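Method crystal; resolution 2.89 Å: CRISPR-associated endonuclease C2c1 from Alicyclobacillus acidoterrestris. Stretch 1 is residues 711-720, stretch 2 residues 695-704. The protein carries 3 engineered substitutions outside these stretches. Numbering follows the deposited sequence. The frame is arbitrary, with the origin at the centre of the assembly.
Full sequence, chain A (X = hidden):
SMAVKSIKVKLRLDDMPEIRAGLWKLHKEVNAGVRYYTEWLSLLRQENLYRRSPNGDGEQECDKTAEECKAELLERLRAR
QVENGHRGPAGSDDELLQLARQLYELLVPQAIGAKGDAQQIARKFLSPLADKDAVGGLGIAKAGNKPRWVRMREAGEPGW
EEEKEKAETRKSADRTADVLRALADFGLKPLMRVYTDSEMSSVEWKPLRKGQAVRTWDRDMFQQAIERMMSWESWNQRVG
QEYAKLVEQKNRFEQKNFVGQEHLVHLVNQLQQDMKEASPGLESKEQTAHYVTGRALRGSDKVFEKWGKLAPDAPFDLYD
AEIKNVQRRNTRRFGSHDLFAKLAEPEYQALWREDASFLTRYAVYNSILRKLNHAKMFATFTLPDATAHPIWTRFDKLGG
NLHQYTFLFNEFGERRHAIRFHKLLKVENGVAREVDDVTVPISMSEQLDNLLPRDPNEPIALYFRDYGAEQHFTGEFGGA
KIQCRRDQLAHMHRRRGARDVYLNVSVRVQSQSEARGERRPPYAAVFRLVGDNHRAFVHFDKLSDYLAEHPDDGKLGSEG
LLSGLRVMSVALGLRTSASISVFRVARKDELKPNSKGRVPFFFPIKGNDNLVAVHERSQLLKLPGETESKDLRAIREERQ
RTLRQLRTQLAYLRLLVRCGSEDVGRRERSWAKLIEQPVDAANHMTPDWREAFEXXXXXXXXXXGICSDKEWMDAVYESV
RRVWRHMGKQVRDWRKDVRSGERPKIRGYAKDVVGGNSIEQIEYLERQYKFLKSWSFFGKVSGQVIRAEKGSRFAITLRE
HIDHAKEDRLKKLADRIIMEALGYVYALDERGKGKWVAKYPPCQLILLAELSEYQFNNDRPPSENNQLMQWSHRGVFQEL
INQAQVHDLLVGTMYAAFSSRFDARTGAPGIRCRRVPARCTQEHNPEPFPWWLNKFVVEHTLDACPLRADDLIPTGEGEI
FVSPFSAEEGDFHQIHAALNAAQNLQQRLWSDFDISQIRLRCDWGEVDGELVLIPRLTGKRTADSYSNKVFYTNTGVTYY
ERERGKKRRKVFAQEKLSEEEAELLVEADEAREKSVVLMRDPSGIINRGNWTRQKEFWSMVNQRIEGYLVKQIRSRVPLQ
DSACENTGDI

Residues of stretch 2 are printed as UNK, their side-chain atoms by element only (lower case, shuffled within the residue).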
# COMPACT_ATOMS: atom_id res chain seq x y z
N GLU A 711 36.17 4.80 -40.25
CA GLU A 711 36.63 6.16 -40.04
C GLU A 711 35.49 7.10 -39.69
O GLU A 711 35.68 8.06 -38.94
CB GLU A 711 37.36 6.67 -41.28
CG GLU A 711 38.34 7.82 -41.05
CD GLU A 711 39.17 8.13 -42.29
OE1 GLU A 711 38.97 7.45 -43.32
OE2 GLU A 711 40.01 9.05 -42.23
N TRP A 712 34.29 6.84 -40.23
CA TRP A 712 33.11 7.61 -39.87
C TRP A 712 32.62 7.24 -38.48
O TRP A 712 32.24 8.11 -37.69
CB TRP A 712 32.02 7.41 -40.91
CG TRP A 712 30.63 7.31 -40.35
CD1 TRP A 712 30.01 6.19 -39.87
CD2 TRP A 712 29.68 8.38 -40.24
NE1 TRP A 712 28.74 6.50 -39.45
CE2 TRP A 712 28.51 7.83 -39.67
CE3 TRP A 712 29.70 9.74 -40.55
CZ2 TRP A 712 27.38 8.60 -39.41
CZ3 TRP A 712 28.58 10.50 -40.29
CH2 TRP A 712 27.43 9.93 -39.73
N MSE A 713 32.60 5.94 -38.17
CA MSE A 713 32.17 5.46 -36.87
C MSE A 713 33.08 6.01 -35.78
O MSE A 713 32.61 6.37 -34.70
CB MSE A 713 32.16 3.93 -36.83
CG MSE A 713 30.81 3.32 -36.50
SE MSE A 713 30.82 1.36 -36.56
CE MSE A 713 30.99 1.10 -38.49
N ASP A 714 34.38 6.07 -36.07
CA ASP A 714 35.32 6.60 -35.09
C ASP A 714 35.08 8.07 -34.81
O ASP A 714 35.32 8.54 -33.69
CB ASP A 714 36.75 6.38 -35.57
CG ASP A 714 37.76 6.45 -34.45
OD1 ASP A 714 38.16 5.38 -33.94
OD2 ASP A 714 38.14 7.58 -34.06
N ALA A 715 34.60 8.83 -35.80
CA ALA A 715 34.32 10.24 -35.58
C ALA A 715 33.01 10.45 -34.84
O ALA A 715 32.89 11.37 -34.03
CB ALA A 715 34.31 10.99 -36.92
N VAL A 716 32.01 9.60 -35.10
CA VAL A 716 30.75 9.68 -34.37
C VAL A 716 30.98 9.47 -32.88
O VAL A 716 30.42 10.19 -32.05
CB VAL A 716 29.74 8.67 -34.94
CG1 VAL A 716 28.50 8.60 -34.06
CG2 VAL A 716 29.37 9.03 -36.37
N TYR A 717 31.81 8.49 -32.53
CA TYR A 717 32.10 8.25 -31.12
C TYR A 717 32.92 9.37 -30.50
O TYR A 717 32.80 9.64 -29.30
CB TYR A 717 32.82 6.91 -30.95
CG TYR A 717 31.91 5.70 -31.02
CD1 TYR A 717 31.71 4.89 -29.91
CD2 TYR A 717 31.25 5.38 -32.20
CE1 TYR A 717 30.87 3.79 -29.98
CE2 TYR A 717 30.41 4.28 -32.27
CZ TYR A 717 30.22 3.49 -31.16
OH TYR A 717 29.39 2.39 -31.23
N GLU A 718 33.75 10.05 -31.30
CA GLU A 718 34.52 11.17 -30.78
C GLU A 718 33.68 12.43 -30.64
O GLU A 718 34.00 13.30 -29.83
CB GLU A 718 35.74 11.45 -31.67
CG GLU A 718 36.89 10.48 -31.45
CD GLU A 718 38.16 10.90 -32.17
OE1 GLU A 718 38.13 11.91 -32.90
OE2 GLU A 718 39.20 10.22 -32.00
N SER A 719 32.61 12.55 -31.42
CA SER A 719 31.68 13.66 -31.23
C SER A 719 30.71 13.40 -30.09
O SER A 719 30.18 14.35 -29.51
CB SER A 719 30.91 13.94 -32.52
OG SER A 719 30.15 12.82 -32.94
N VAL A 720 30.46 12.13 -29.76
CA VAL A 720 29.65 11.81 -28.59
C VAL A 720 30.38 12.21 -27.31
O VAL A 720 29.77 12.72 -26.37
CB VAL A 720 29.28 10.31 -28.59
CG1 VAL A 720 28.76 9.88 -27.22
CG2 VAL A 720 28.25 10.03 -29.67
N UNK A 695 27.15 21.76 -34.23
CA UNK A 695 28.48 21.72 -34.82
C UNK A 695 28.87 20.30 -35.20
O UNK A 695 29.40 20.05 -36.29
o UNK A 695 28.33 24.37 -34.05
c UNK A 695 29.51 22.30 -33.85
c UNK A 695 29.34 23.79 -33.66
n UNK A 695 30.34 24.42 -33.04
N UNK A 696 28.61 19.34 -34.30
CA UNK A 696 28.97 17.95 -34.57
C UNK A 696 28.14 17.36 -35.71
O UNK A 696 28.66 16.55 -36.48
o UNK A 696 31.80 18.17 -31.40
c UNK A 696 31.10 17.58 -32.24
c UNK A 696 29.58 17.66 -32.10
c UNK A 696 28.82 17.12 -33.31
o UNK A 696 31.59 16.93 -33.19
N UNK A 697 26.88 17.76 -35.83
CA UNK A 697 26.06 17.28 -36.94
C UNK A 697 26.61 17.77 -38.28
O UNK A 697 26.86 16.96 -39.19
c UNK A 697 23.83 17.03 -35.64
c UNK A 697 24.03 15.52 -35.72
c UNK A 697 24.61 17.73 -36.76
c UNK A 697 22.36 17.39 -35.71
N UNK A 698 26.81 19.08 -38.42
CA UNK A 698 27.32 19.62 -39.67
C UNK A 698 28.72 19.11 -39.97
O UNK A 698 29.12 19.03 -41.14
c UNK A 698 25.92 23.26 -39.50
n UNK A 698 24.82 23.87 -39.07
c UNK A 698 27.30 21.15 -39.63
c UNK A 698 25.92 21.74 -39.46
o UNK A 698 26.89 23.87 -39.93
N UNK A 699 29.48 18.76 -38.94
CA UNK A 699 30.78 18.13 -39.16
C UNK A 699 30.63 16.74 -39.75
O UNK A 699 31.38 16.35 -40.66
c UNK A 699 33.61 17.35 -36.61
c UNK A 699 32.92 17.39 -37.96
c UNK A 699 31.57 18.08 -37.85
n UNK A 699 35.67 16.63 -35.40
c UNK A 699 34.98 16.70 -36.72
N UNK A 700 29.66 15.96 -39.25
CA UNK A 700 29.44 14.63 -39.78
C UNK A 700 28.75 14.67 -41.14
O UNK A 700 28.93 13.74 -41.95
c UNK A 700 28.62 13.80 -38.79
c UNK A 700 30.45 12.64 -37.54
c UNK A 700 28.23 12.96 -36.47
c UNK A 700 29.25 13.55 -37.42
N UNK A 701 27.98 15.72 -41.42
CA UNK A 701 27.35 15.84 -42.73
C UNK A 701 28.40 15.98 -43.83
O UNK A 701 28.19 15.48 -44.94
c UNK A 701 23.50 18.34 -42.93
n UNK A 701 22.48 19.40 -42.69
c UNK A 701 26.39 17.03 -42.74
c UNK A 701 24.35 18.12 -41.69
c UNK A 701 25.20 16.86 -41.81
N UNK A 702 29.52 16.64 -43.54
CA UNK A 702 30.61 16.76 -44.49
C UNK A 702 31.51 15.53 -44.52
O UNK A 702 32.55 15.55 -45.20
c UNK A 702 31.45 18.01 -44.18
o UNK A 702 32.08 17.89 -42.91
N UNK A 703 31.14 14.47 -43.81
CA UNK A 703 31.85 13.20 -43.86
C UNK A 703 30.96 12.03 -44.26
O UNK A 703 31.49 11.03 -44.76
c UNK A 703 34.04 13.44 -40.60
c UNK A 703 32.50 12.88 -42.50
c UNK A 703 33.46 13.92 -41.93
c UNK A 703 34.57 14.23 -42.92
N UNK A 704 29.65 12.12 -44.05
CA UNK A 704 28.74 11.03 -44.41
C UNK A 704 28.78 10.76 -45.91
O UNK A 704 28.61 11.67 -46.73
c UNK A 704 25.44 10.39 -45.45
c UNK A 704 26.29 10.37 -44.40
n UNK A 704 24.72 9.22 -45.40
n UNK A 704 26.07 9.19 -43.74
c UNK A 704 27.32 11.37 -43.96
c UNK A 704 25.12 8.51 -44.36

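Position 695 opens the stretch, already within a helix. Its side chain has two carbons, the second bearing one oxygen and one nitrogen, and it lies out of reach of stretch 1; this is Asn695. Position 696 carries three carbons in a row, the third with two oxygens, a carboxylate. Its CA-to-CB bond points toward the facing helix, and one of its oxygens comes within 3.1 Å of CB of Ser719. The residue is Glu696, the oxygen OE2. No hydrogen bond joins the pair: the hydroxyl of Ser719 turns back on its own helix, OG donating to O of Val716 at 2.8 Å.

At position 697 four carbons fork at the second, and CB points away from stretch 1, with no contact; this is Leu697. Position 698 shows three carbons, the third holding one oxygen and one nitrogen, one methylene more than at 695: Gln698, exposed and out of reach. Position 699 has four carbons in a row ending in nitrogen, fully extended with every chi angle in t. This is Lys699, whose CA-to-CB bond points toward stretch 1 but whose CE comes no nearer than 5.8 Å, to CB of Ala715.

Position 700 again has four carbons forked at the second, now buried against stretch 1. Its CB lies 3.6 Å from CZ3 of Trp712, and its branches approach Ala715, Val716 and Ser719. The residue is Leu700; CD2 is 3.9 Å from CG2 of Val716 and 4.2 Å from CB of Ala715. Position 701, four carbons ending in nitrogen, points away into an exposed setting: Lys701.

Position 702 has one carbon and one oxygen and is the first residue to leave helical phi/psi. It is Ser702, whose OG donates to O of Lys699 at 2.8 Å. Position 703, four carbons forked at the second, directs CB toward stretch 1 and touches Ala715; as Leu703, it places CD1 4.4 Å from CB of Ala715. Position 704 has one carbon leading to a five-membered ring of three carbons and two nitrogens, near Trp712: His704. Its ring edge faces the six-membered ring of Trp712, with planes at 68° and centroids 5.6 Å apart.

The two helices run nearly antiparallel, at 172°, with axes 10.5 Å apart at closest approach. Leu700 is the knob, seated in a hole formed by Trp712, Ala715, Val716 and Ser719. Leu703 and His704 extend the packing beyond the helix end. With no hydrogen bonds crossing between the stretches, the contact rests chiefly on apolar packing and the aromatic pair.

Stretch 2 695-704: NELQKLKSLH
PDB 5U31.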